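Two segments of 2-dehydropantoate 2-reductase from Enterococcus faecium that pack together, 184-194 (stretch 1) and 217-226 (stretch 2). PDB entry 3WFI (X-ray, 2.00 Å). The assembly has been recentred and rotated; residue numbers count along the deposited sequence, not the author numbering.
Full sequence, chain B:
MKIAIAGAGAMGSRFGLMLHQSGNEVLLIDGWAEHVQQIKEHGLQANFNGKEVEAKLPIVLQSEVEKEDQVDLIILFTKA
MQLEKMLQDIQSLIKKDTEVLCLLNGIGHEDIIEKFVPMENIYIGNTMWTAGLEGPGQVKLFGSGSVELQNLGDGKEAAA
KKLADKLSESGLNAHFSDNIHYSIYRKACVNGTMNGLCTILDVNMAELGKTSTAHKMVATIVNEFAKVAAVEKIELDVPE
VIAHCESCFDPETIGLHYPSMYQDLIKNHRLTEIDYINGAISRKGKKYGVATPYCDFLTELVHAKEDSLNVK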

# COMPACT_ATOMS: atom_id res chain seq x y z
N ILE B 184 -0.89 -8.22 -23.97
CA ILE B 184 -1.28 -6.94 -23.37
C ILE B 184 -1.49 -7.12 -21.84
O ILE B 184 -1.11 -6.25 -21.04
CB ILE B 184 -2.58 -6.36 -24.02
CG1 ILE B 184 -2.46 -5.99 -25.50
CG2 ILE B 184 -3.12 -5.16 -23.23
CD1 ILE B 184 -1.12 -6.12 -26.18
N TYR B 185 -2.11 -8.23 -21.43
CA TYR B 185 -2.27 -8.52 -19.99
C TYR B 185 -0.92 -8.75 -19.33
O TYR B 185 -0.67 -8.23 -18.26
CB TYR B 185 -3.21 -9.69 -19.74
CG TYR B 185 -4.61 -9.29 -19.27
CD1 TYR B 185 -5.71 -9.41 -20.11
CD2 TYR B 185 -4.83 -8.85 -17.96
CE1 TYR B 185 -6.99 -9.06 -19.67
CE2 TYR B 185 -6.10 -8.50 -17.50
CZ TYR B 185 -7.18 -8.60 -18.34
OH TYR B 185 -8.41 -8.24 -17.83
N ARG B 186 -0.03 -9.48 -20.00
CA ARG B 186 1.31 -9.75 -19.48
C ARG B 186 2.11 -8.47 -19.29
O ARG B 186 2.74 -8.25 -18.26
CB ARG B 186 2.05 -10.70 -20.43
CG ARG B 186 3.48 -11.06 -20.03
CD ARG B 186 3.90 -12.30 -20.82
NE ARG B 186 5.29 -12.70 -20.67
CZ ARG B 186 6.31 -12.17 -21.34
NH1 ARG B 186 6.14 -11.14 -22.16
NH2 ARG B 186 7.54 -12.66 -21.15
N LYS B 187 2.08 -7.61 -20.30
CA LYS B 187 2.70 -6.30 -20.17
C LYS B 187 2.07 -5.47 -19.03
O LYS B 187 2.77 -4.76 -18.32
CB LYS B 187 2.62 -5.54 -21.50
CG LYS B 187 3.11 -4.10 -21.46
CD LYS B 187 4.54 -4.00 -20.96
CE LYS B 187 5.07 -2.57 -21.04
NZ LYS B 187 6.17 -2.33 -20.06
N ALA B 188 0.75 -5.52 -18.89
CA ALA B 188 0.09 -4.72 -17.85
C ALA B 188 0.48 -5.17 -16.45
O ALA B 188 0.51 -4.34 -15.52
CB ALA B 188 -1.43 -4.74 -18.02
N CYS B 189 0.78 -6.46 -16.30
CA CYS B 189 1.28 -6.99 -15.04
C CYS B 189 2.62 -6.31 -14.68
O CYS B 189 2.83 -5.89 -13.54
CB CYS B 189 1.43 -8.52 -15.08
SG CYS B 189 -0.14 -9.43 -15.06
N VAL B 190 3.51 -6.17 -15.65
CA VAL B 190 4.75 -5.40 -15.44
C VAL B 190 4.43 -3.95 -15.06
O VAL B 190 5.03 -3.40 -14.14
CB VAL B 190 5.65 -5.40 -16.70
CG1 VAL B 190 6.93 -4.61 -16.44
CG2 VAL B 190 5.97 -6.82 -17.15
N ASN B 191 3.48 -3.34 -15.77
CA ASN B 191 3.12 -1.95 -15.52
C ASN B 191 2.37 -1.77 -14.20
O ASN B 191 2.45 -0.71 -13.58
CB ASN B 191 2.30 -1.37 -16.66
CG ASN B 191 3.10 -1.23 -17.94
OD1 ASN B 191 4.33 -1.15 -17.92
ND2 ASN B 191 2.40 -1.24 -19.06
N GLY B 192 1.69 -2.83 -13.76
CA GLY B 192 0.98 -2.82 -12.50
C GLY B 192 1.79 -3.21 -11.27
O GLY B 192 1.24 -3.25 -10.16
N THR B 193 3.08 -3.51 -11.45
CA THR B 193 3.96 -3.88 -10.36
C THR B 193 5.12 -2.91 -10.22
O THR B 193 5.25 -2.27 -9.19
CB THR B 193 4.48 -5.32 -10.49
OG1 THR B 193 5.04 -5.54 -11.80
CG2 THR B 193 3.35 -6.30 -10.27
N MET B 194 5.94 -2.80 -11.25
CA MET B 194 7.15 -1.98 -11.18
C MET B 194 6.83 -0.51 -10.93
O MET B 194 7.43 0.12 -10.05
CB MET B 194 7.97 -2.12 -12.47
CG MET B 194 8.51 -3.51 -12.75
SD MET B 194 9.55 -4.19 -11.42
CE MET B 194 8.39 -5.35 -10.67
N MET B 217 4.90 -9.21 -3.08
CA MET B 217 4.02 -8.11 -3.54
C MET B 217 3.72 -8.25 -5.04
O MET B 217 2.58 -8.10 -5.47
CB MET B 217 4.65 -6.76 -3.23
CG MET B 217 4.71 -6.48 -1.73
SD MET B 217 5.30 -4.83 -1.30
CE MET B 217 7.03 -4.95 -1.81
N VAL B 218 4.75 -8.56 -5.81
CA VAL B 218 4.60 -8.80 -7.24
C VAL B 218 3.66 -10.00 -7.48
O VAL B 218 2.73 -9.90 -8.27
CB VAL B 218 5.98 -9.00 -7.94
CG1 VAL B 218 5.82 -9.53 -9.36
CG2 VAL B 218 6.75 -7.69 -7.95
N ALA B 219 3.91 -11.11 -6.78
CA ALA B 219 3.12 -12.32 -6.98
C ALA B 219 1.66 -12.10 -6.67
O ALA B 219 0.78 -12.59 -7.40
CB ALA B 219 3.66 -13.46 -6.13
N THR B 220 1.39 -11.37 -5.58
CA THR B 220 0.02 -11.11 -5.18
C THR B 220 -0.69 -10.27 -6.24
O THR B 220 -1.84 -10.56 -6.60
CB THR B 220 -0.03 -10.40 -3.81
OG1 THR B 220 0.64 -11.20 -2.83
CG2 THR B 220 -1.45 -10.18 -3.34
N ILE B 221 -0.03 -9.23 -6.73
CA ILE B 221 -0.63 -8.35 -7.74
C ILE B 221 -0.89 -9.12 -9.04
O ILE B 221 -1.98 -9.01 -9.62
CB ILE B 221 0.22 -7.09 -8.00
CG1 ILE B 221 0.17 -6.17 -6.79
CG2 ILE B 221 -0.27 -6.34 -9.24
CD1 ILE B 221 1.33 -5.19 -6.71
N VAL B 222 0.08 -9.91 -9.49
CA VAL B 222 -0.07 -10.65 -10.74
C VAL B 222 -1.25 -11.63 -10.64
O VAL B 222 -2.00 -11.81 -11.59
CB VAL B 222 1.23 -11.38 -11.13
CG1 VAL B 222 0.98 -12.34 -12.28
CG2 VAL B 222 2.30 -10.38 -11.51
N ASN B 223 -1.44 -12.23 -9.46
CA ASN B 223 -2.58 -13.12 -9.27
C ASN B 223 -3.91 -12.43 -9.38
O ASN B 223 -4.87 -13.00 -9.89
CB ASN B 223 -2.46 -13.90 -7.96
CG ASN B 223 -1.73 -15.19 -8.15
OD1 ASN B 223 -2.29 -16.15 -8.69
ND2 ASN B 223 -0.49 -15.24 -7.72
N GLU B 224 -3.97 -11.18 -8.93
CA GLU B 224 -5.18 -10.38 -9.10
C GLU B 224 -5.45 -10.11 -10.58
O GLU B 224 -6.57 -10.32 -11.06
CB GLU B 224 -5.09 -9.06 -8.30
CG GLU B 224 -5.03 -9.27 -6.80
CD GLU B 224 -5.04 -7.98 -5.99
OE1 GLU B 224 -5.09 -6.89 -6.60
OE2 GLU B 224 -4.97 -8.07 -4.75
N PHE B 225 -4.44 -9.65 -11.31
CA PHE B 225 -4.54 -9.48 -12.77
C PHE B 225 -5.03 -10.77 -13.45
O PHE B 225 -5.92 -10.75 -14.31
CB PHE B 225 -3.17 -9.09 -13.37
CG PHE B 225 -2.87 -7.61 -13.33
CD1 PHE B 225 -2.60 -6.96 -12.13
CD2 PHE B 225 -2.81 -6.86 -14.52
CE1 PHE B 225 -2.29 -5.61 -12.11
CE2 PHE B 225 -2.51 -5.51 -14.50
CZ PHE B 225 -2.23 -4.89 -13.29
N ALA B 226 -4.46 -11.90 -13.04
CA ALA B 226 -4.77 -13.21 -13.64
C ALA B 226 -6.19 -13.70 -13.36
O ALA B 226 -6.82 -14.30 -14.23
CB ALA B 226 -3.76 -14.24 -13.19

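Helix 184-191 and the helix spanning 217-226 run roughly antiparallel, their N-to-C directions 145° apart and their axes approaching to 9.8 Å. The register is set where Cys189 faces Val222 (CA to CA 5.8 Å) and Thr193 faces Val218 (5.9 Å between CA atoms). No hydrogen bond crosses the contact; the backbone hydrogen bonds here run within each stretch, and the pairing rests on apolar packing.

Phe225 contributes the largest buried area. Its CA-to-CB bond points toward stretch 1, and with chi1 at -85° (m) the ring is laid against the helix backbone. Cys189 CA sits over one face, 4.3 Å from the Phe225 ring centroid, a CH-pi contact. Tyr185 leaves its helix sideways, but with chi1 at -103°, between wells, its end comes nearer, and Tyr185 CD2 lies at the ring edge, 4.5 Å from Phe225 CD2. Ala188 CB makes an apolar contact with Phe225 CE2 at 3.8 Å. Gly192 CA comes within 3.9 Å of Phe225 CZ; a CB on Gly192 would lie only 2.4 Å from that CZ, so glycine leaves the ring its room.

Cys189, in the m rotamer, places its compact, polarizable SG 3.5 Å from Phe225 CB and oblique to the ring, while Cys189 CB meets Val222 CG2 at 4.1 Å. Val222, like Val218, adopts t, the usual helical choice for valine, which keeps the branched CB clear of its own backbone.

Thr193 serves two chemistries. Its p rotamer (chi1 51°) brings Thr193 OG1 back to its own stretch, 2.8 Å from Cys189 O and 3.2 Å from Val190 O, so the hydroxyl is near backbone acceptors though buried. Thr193 CG2 is left for stretch 2, packing 3.8 Å from Ile221 CG2 and 4.1 Å from Val218 CA. Ile221, also directed toward stretch 1, has chi1 m and chi2 t, a common helical pair for isoleucine; Ile221 CG2 additionally touches Gly192 O at 3.6 Å.

Met194 starts away from stretch 2, but chi1 and chi2, both m, and chi3 at 104°, between wells, bring Met194 CE 3.9 Å from Val218 CG2.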